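Local atomic coordinates of viral protein F93 (Sulfolobus turreted icosahedral virus, PDB entry 2CO5), a protein that probably binds DNA as a winged-helix dimer, and so may regulate transcription during infection of its hyperthermophilic archaeal host. Residues N10-L15 with E83-F88; K58-E63 with L71-K76. All blocks are in the same frame, centred on the assembly; numbering follows the deposited sequence.

Contact 1. Residues N10-L15 with E83-F88; sequences NYYIIL and ELHEFF
In this winged-helix protein the first helix of the domain, 9-20, packs against the long C-terminal helix 75-92, and the contact lies where the dimer forms. The two segments run at 127° between their N-to-C directions, with axes 10.4 Å apart at closest approach. Across that gap the main bridge is Tyr12. Its CG stands anti to the backbone N (chi1 174°), which sends the ring over to helix 75-92, where it lies against Leu84, His85 and Phe88, with Tyr12 CE1 3.7 Å from His85 CA. Leu84 meets the ring at its edge, near the ring plane, with CB 4.2 Å from Tyr12 CD1. Phe88 CE1 touches the root of the Tyr12 side chain, 3.9 Å from Tyr12 CB; the two side chains run past each other in opposite directions, their ring planes oblique at 55°. Leu84 also reaches Leu15, almost a turn further along helix 9-20, its CD1 lying 3.9 Å from Leu15 CD2 as the two leucines cross at about a right angle. Ile91 of the second subunit packs on Tyr12 and Val92 of that subunit on Phe88, so Tyr12 and Phe88 also take part in the dimer interface. The phenol ends beside His85, a partly exposed residue whose CG, like that of Tyr12, is anti to its backbone N. The two side chains point the same way, and one hydrogen bond ties Tyr12 OH to His85 ND1 at 3.1 Å.

Contact 2. Residues K58-E63 with L71-K76; sequences KILREE and LFLTEK
Strands 60-63 and 70-73 form the beta hairpin that makes the wing of the winged-helix domain, and this contact is its base, where the second strand passes into helix 75-92. The backbone pairing is antiparallel. Arg61 and Phe72 are the hydrogen-bonded pair: Arg61 N to Phe72 O and Phe72 N to Arg61 O are both 2.7 Å, each donor in the plane of the carbonyl it meets. Non-hydrogen-bonded pairs, Leu60 with Leu73 and Glu62 with Leu71, flank them. Beyond the Leu60-Leu73 pair, toward helix 75-92, Thr74 N reaches Ile59 O at 3.2 Å from above the carbonyl plane. Thr74 OG1 sits close to two carbonyls, 2.7 Å from Lys58 O and 3.0 Å from Ile59 O. The same oxygen caps helix 75-92 by accepting from Gly77 N.

Apolar contacts gather on the face of Leu60, Leu71 and Leu73, which is turned to helices 9-20 and 44-56; Leu60 CD2 touches Leu73 CD1 at 3.7 Å. Just before strand 60-63, Ile59 CD1 lies 3.9 Å from CE of the extended Lys76, whose NZ bonds to Asp57 O.

On the other face, Arg61 bends at chi3 (98°) and lays its guanidinium flat on Phe72, planes 7° apart, in an off-centre cation-pi stack with NH2 3.7 Å from Phe72 CG. Glu63 crosses obliquely by the same ring, and its OE2 makes a long salt bridge to Arg61 NE, in the guanidinium plane. With one face on an aromatic ring and one edge toward a carboxylate, the Arg61 charge may be partly balanced and the guanidinium somewhat steadied, though the group is exposed and lattice contacts may share in its placing.

Overall arrangement
From the N terminus, helix 9-20 supplies the first half of contact 1 and then waits for its partner until near the end of the chain. In between come strand 24-26, helices 30-38 and 44-56, and the hairpin, whose connecting loop is closed by contact 2. The smaller loop thus lies wholly within the larger. Helix 75-92 serves both: its first turn belongs to contact 2 and residues 83-88 to contact 1; the centres of the two contacts are about 15 Å apart. Leu15 links them directly, its CD1 4.0 Å from Ile59 CG2. Together they fasten the wing, the first helix and the C-terminal helix, which carries Cys93 of the interchain disulfide just beyond its end.

Contact 1. Residues N10-L15 with E83-F88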
# COMPACT_ATOMS: atom_id res chain seq x y z
N ASN B 10 2.55 2.23 5.46
CA ASN B 10 3.06 2.55 6.79
C ASN B 10 3.27 1.30 7.65
O ASN B 10 4.21 1.25 8.44
CB ASN B 10 2.16 3.57 7.49
CG ASN B 10 2.41 4.99 7.01
OD1 ASN B 10 1.66 5.92 7.37
ND2 ASN B 10 3.45 5.18 6.23
N TYR B 11 2.41 0.30 7.47
CA TYR B 11 2.60 -0.99 8.13
C TYR B 11 3.83 -1.69 7.58
O TYR B 11 4.63 -2.21 8.34
CB TYR B 11 1.38 -1.90 7.96
CG TYR B 11 0.21 -1.59 8.89
CD1 TYR B 11 0.39 -1.49 10.26
CD2 TYR B 11 -1.07 -1.44 8.39
CE1 TYR B 11 -0.68 -1.24 11.11
CE2 TYR B 11 -2.15 -1.19 9.23
CZ TYR B 11 -1.95 -1.09 10.58
OH TYR B 11 -3.00 -0.83 11.42
N TYR B 12 3.98 -1.70 6.25
CA TYR B 12 5.16 -2.30 5.62
C TYR B 12 6.42 -1.63 6.13
O TYR B 12 7.38 -2.29 6.51
CB TYR B 12 5.09 -2.19 4.10
CG TYR B 12 6.35 -2.67 3.42
CD1 TYR B 12 6.61 -4.03 3.28
CD2 TYR B 12 7.31 -1.76 2.96
CE1 TYR B 12 7.77 -4.48 2.68
CE2 TYR B 12 8.48 -2.20 2.36
CZ TYR B 12 8.71 -3.57 2.23
OH TYR B 12 9.85 -4.02 1.63
N ILE B 13 6.42 -0.30 6.14
CA ILE B 13 7.56 0.46 6.60
C ILE B 13 7.94 0.15 8.05
O ILE B 13 9.12 -0.03 8.35
CB ILE B 13 7.31 1.97 6.42
CG1 ILE B 13 7.42 2.33 4.94
CG2 ILE B 13 8.30 2.76 7.24
CD1 ILE B 13 6.86 3.68 4.61
N ILE B 14 6.95 0.07 8.94
CA ILE B 14 7.20 -0.28 10.34
C ILE B 14 7.85 -1.66 10.45
O ILE B 14 8.87 -1.81 11.13
CB ILE B 14 5.90 -0.26 11.18
CG1 ILE B 14 5.42 1.18 11.40
CG2 ILE B 14 6.14 -0.95 12.52
CD1 ILE B 14 4.04 1.30 12.01
N LEU B 15 7.26 -2.65 9.80
CA LEU B 15 7.80 -4.03 9.81
C LEU B 15 9.19 -4.13 9.19
O LEU B 15 10.03 -4.90 9.65
CB LEU B 15 6.84 -4.99 9.09
CG LEU B 15 5.79 -5.71 9.94
CD1 LEU B 15 5.36 -4.88 11.12
CD2 LEU B 15 4.58 -6.14 9.10
N GLU B 83 4.87 -11.82 3.62
CA GLU B 83 3.66 -11.68 2.81
C GLU B 83 3.51 -10.27 2.23
O GLU B 83 3.23 -10.12 1.05
CB GLU B 83 2.42 -12.04 3.63
CG GLU B 83 2.33 -13.51 4.00
CD GLU B 83 1.00 -13.87 4.62
OE1 GLU B 83 -0.05 -13.58 4.00
OE2 GLU B 83 1.00 -14.45 5.74
N LEU B 84 3.69 -9.26 3.07
CA LEU B 84 3.55 -7.87 2.62
C LEU B 84 4.62 -7.49 1.61
O LEU B 84 4.33 -6.80 0.63
CB LEU B 84 3.64 -6.90 3.80
CG LEU B 84 2.39 -6.71 4.66
CD1 LEU B 84 2.70 -5.69 5.75
CD2 LEU B 84 1.22 -6.24 3.81
N HIS B 85 5.85 -7.92 1.86
CA HIS B 85 6.96 -7.64 0.97
C HIS B 85 6.71 -8.22 -0.41
O HIS B 85 6.98 -7.57 -1.43
CB HIS B 85 8.26 -8.21 1.54
CG HIS B 85 9.44 -8.02 0.63
ND1 HIS B 85 9.80 -6.79 0.14
CD2 HIS B 85 10.31 -8.91 0.10
CE1 HIS B 85 10.85 -6.92 -0.64
NE2 HIS B 85 11.18 -8.20 -0.68
N GLU B 86 6.22 -9.45 -0.46
CA GLU B 86 5.93 -10.09 -1.74
C GLU B 86 4.77 -9.37 -2.44
O GLU B 86 4.82 -9.16 -3.64
CB GLU B 86 5.61 -11.58 -1.57
CG GLU B 86 6.81 -12.43 -1.15
CD GLU B 86 7.99 -12.32 -2.09
OE1 GLU B 86 7.81 -12.53 -3.31
OE2 GLU B 86 9.11 -12.03 -1.61
N PHE B 87 3.75 -8.99 -1.67
CA PHE B 87 2.61 -8.27 -2.23
C PHE B 87 3.05 -6.95 -2.89
O PHE B 87 2.76 -6.71 -4.07
CB PHE B 87 1.56 -8.00 -1.15
CG PHE B 87 0.53 -6.99 -1.57
CD1 PHE B 87 -0.53 -7.37 -2.40
CD2 PHE B 87 0.62 -5.67 -1.17
CE1 PHE B 87 -1.48 -6.45 -2.80
CE2 PHE B 87 -0.32 -4.74 -1.57
CZ PHE B 87 -1.38 -5.13 -2.39
N PHE B 88 3.76 -6.11 -2.14
CA PHE B 88 4.18 -4.79 -2.65
C PHE B 88 5.18 -4.90 -3.79
O PHE B 88 5.14 -4.11 -4.73
CB PHE B 88 4.75 -3.92 -1.52
CG PHE B 88 3.69 -3.21 -0.70
CD1 PHE B 88 3.45 -3.57 0.61
CD2 PHE B 88 2.94 -2.20 -1.27
CE1 PHE B 88 2.48 -2.93 1.35
CE2 PHE B 88 1.96 -1.55 -0.53
CZ PHE B 88 1.73 -1.92 0.78

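Contact 2. Residues K58-E63 with L71-K76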
# COMPACT_ATOMS: atom_id res chain seq x y z
N LYS B 58 -0.32 -9.29 17.98
CA LYS B 58 0.80 -10.23 18.11
C LYS B 58 1.74 -10.27 16.90
O LYS B 58 2.48 -11.23 16.72
CB LYS B 58 0.30 -11.66 18.41
CG LYS B 58 -0.83 -11.77 19.43
CD LYS B 58 -0.50 -11.06 20.74
CE LYS B 58 -1.47 -11.47 21.84
NZ LYS B 58 -1.38 -10.57 23.03
N ILE B 59 1.71 -9.21 16.09
CA ILE B 59 2.67 -9.03 15.00
C ILE B 59 3.98 -8.53 15.60
O ILE B 59 5.06 -9.03 15.29
CB ILE B 59 2.15 -7.99 13.96
CG1 ILE B 59 0.85 -8.47 13.30
CG2 ILE B 59 3.21 -7.70 12.90
CD1 ILE B 59 0.98 -9.78 12.54
N LEU B 60 3.85 -7.53 16.47
CA LEU B 60 4.94 -7.07 17.32
C LEU B 60 4.72 -7.55 18.75
O LEU B 60 3.59 -7.91 19.13
CB LEU B 60 5.03 -5.54 17.32
CG LEU B 60 5.45 -4.85 16.02
CD1 LEU B 60 5.49 -3.34 16.23
CD2 LEU B 60 6.79 -5.37 15.55
N ARG B 61 5.80 -7.56 19.51
CA ARG B 61 5.77 -7.75 20.96
C ARG B 61 6.48 -6.57 21.62
O ARG B 61 7.43 -6.02 21.06
CB ARG B 61 6.48 -9.06 21.36
CG ARG B 61 7.06 -9.07 22.78
CD ARG B 61 7.40 -10.46 23.30
NE ARG B 61 8.81 -10.81 23.16
CZ ARG B 61 9.37 -11.35 22.07
NH1 ARG B 61 8.65 -11.59 20.98
NH2 ARG B 61 10.67 -11.66 22.09
N GLU B 62 6.02 -6.21 22.81
CA GLU B 62 6.62 -5.11 23.57
C GLU B 62 7.05 -5.61 24.94
O GLU B 62 6.26 -6.19 25.67
CB GLU B 62 5.60 -3.98 23.71
CG GLU B 62 6.20 -2.63 24.07
CD GLU B 62 5.13 -1.55 24.17
OE1 GLU B 62 4.30 -1.61 25.10
OE2 GLU B 62 5.11 -0.65 23.30
N GLU B 63 8.32 -5.40 25.28
CA GLU B 63 8.81 -5.66 26.63
C GLU B 63 9.24 -4.36 27.29
O GLU B 63 9.94 -3.54 26.68
CB GLU B 63 9.98 -6.65 26.63
CG GLU B 63 9.58 -8.11 26.45
CD GLU B 63 10.67 -9.09 26.85
OE1 GLU B 63 11.22 -8.95 27.97
OE2 GLU B 63 10.98 -10.00 26.06
N LEU B 71 10.56 -2.98 21.24
CA LEU B 71 9.71 -3.68 20.29
C LEU B 71 10.44 -4.91 19.75
O LEU B 71 11.64 -4.87 19.50
CB LEU B 71 9.29 -2.76 19.14
CG LEU B 71 8.36 -1.59 19.49
CD1 LEU B 71 8.10 -0.72 18.26
CD2 LEU B 71 7.04 -2.10 20.10
N PHE B 72 9.69 -6.00 19.59
CA PHE B 72 10.18 -7.22 18.99
C PHE B 72 9.23 -7.64 17.88
O PHE B 72 8.01 -7.52 18.03
CB PHE B 72 10.24 -8.35 20.02
CG PHE B 72 11.22 -8.11 21.13
CD1 PHE B 72 10.84 -7.42 22.27
CD2 PHE B 72 12.52 -8.59 21.04
CE1 PHE B 72 11.74 -7.20 23.30
CE2 PHE B 72 13.43 -8.39 22.07
CZ PHE B 72 13.03 -7.68 23.20
N LEU B 73 9.79 -8.13 16.78
CA LEU B 73 9.02 -8.74 15.71
C LEU B 73 8.86 -10.24 16.02
O LEU B 73 9.83 -10.95 16.17
CB LEU B 73 9.73 -8.54 14.36
CG LEU B 73 8.94 -8.83 13.09
CD1 LEU B 73 7.76 -7.88 12.96
CD2 LEU B 73 9.83 -8.71 11.87
N THR B 74 7.62 -10.70 16.11
CA THR B 74 7.33 -12.10 16.38
C THR B 74 7.42 -12.95 15.12
O THR B 74 7.55 -12.43 14.02
CB THR B 74 5.90 -12.27 16.94
OG1 THR B 74 4.94 -11.91 15.92
CG2 THR B 74 5.69 -11.40 18.18
N GLU B 75 7.36 -14.27 15.30
CA GLU B 75 7.31 -15.20 14.18
C GLU B 75 6.12 -14.89 13.28
O GLU B 75 6.24 -14.89 12.06
CB GLU B 75 7.21 -16.64 14.67
CG GLU B 75 8.43 -17.15 15.41
CD GLU B 75 8.18 -18.48 16.09
OE1 GLU B 75 7.23 -19.18 15.69
OE2 GLU B 75 8.94 -18.82 17.03
N LYS B 76 4.97 -14.62 13.91
CA LYS B 76 3.77 -14.21 13.19
C LYS B 76 4.04 -12.95 12.35
O LYS B 76 3.58 -12.84 11.21
CB LYS B 76 2.61 -13.97 14.17
CG LYS B 76 1.29 -13.53 13.51
CD LYS B 76 0.18 -13.31 14.55
CE LYS B 76 -1.08 -12.75 13.90
NZ LYS B 76 -2.26 -12.76 14.81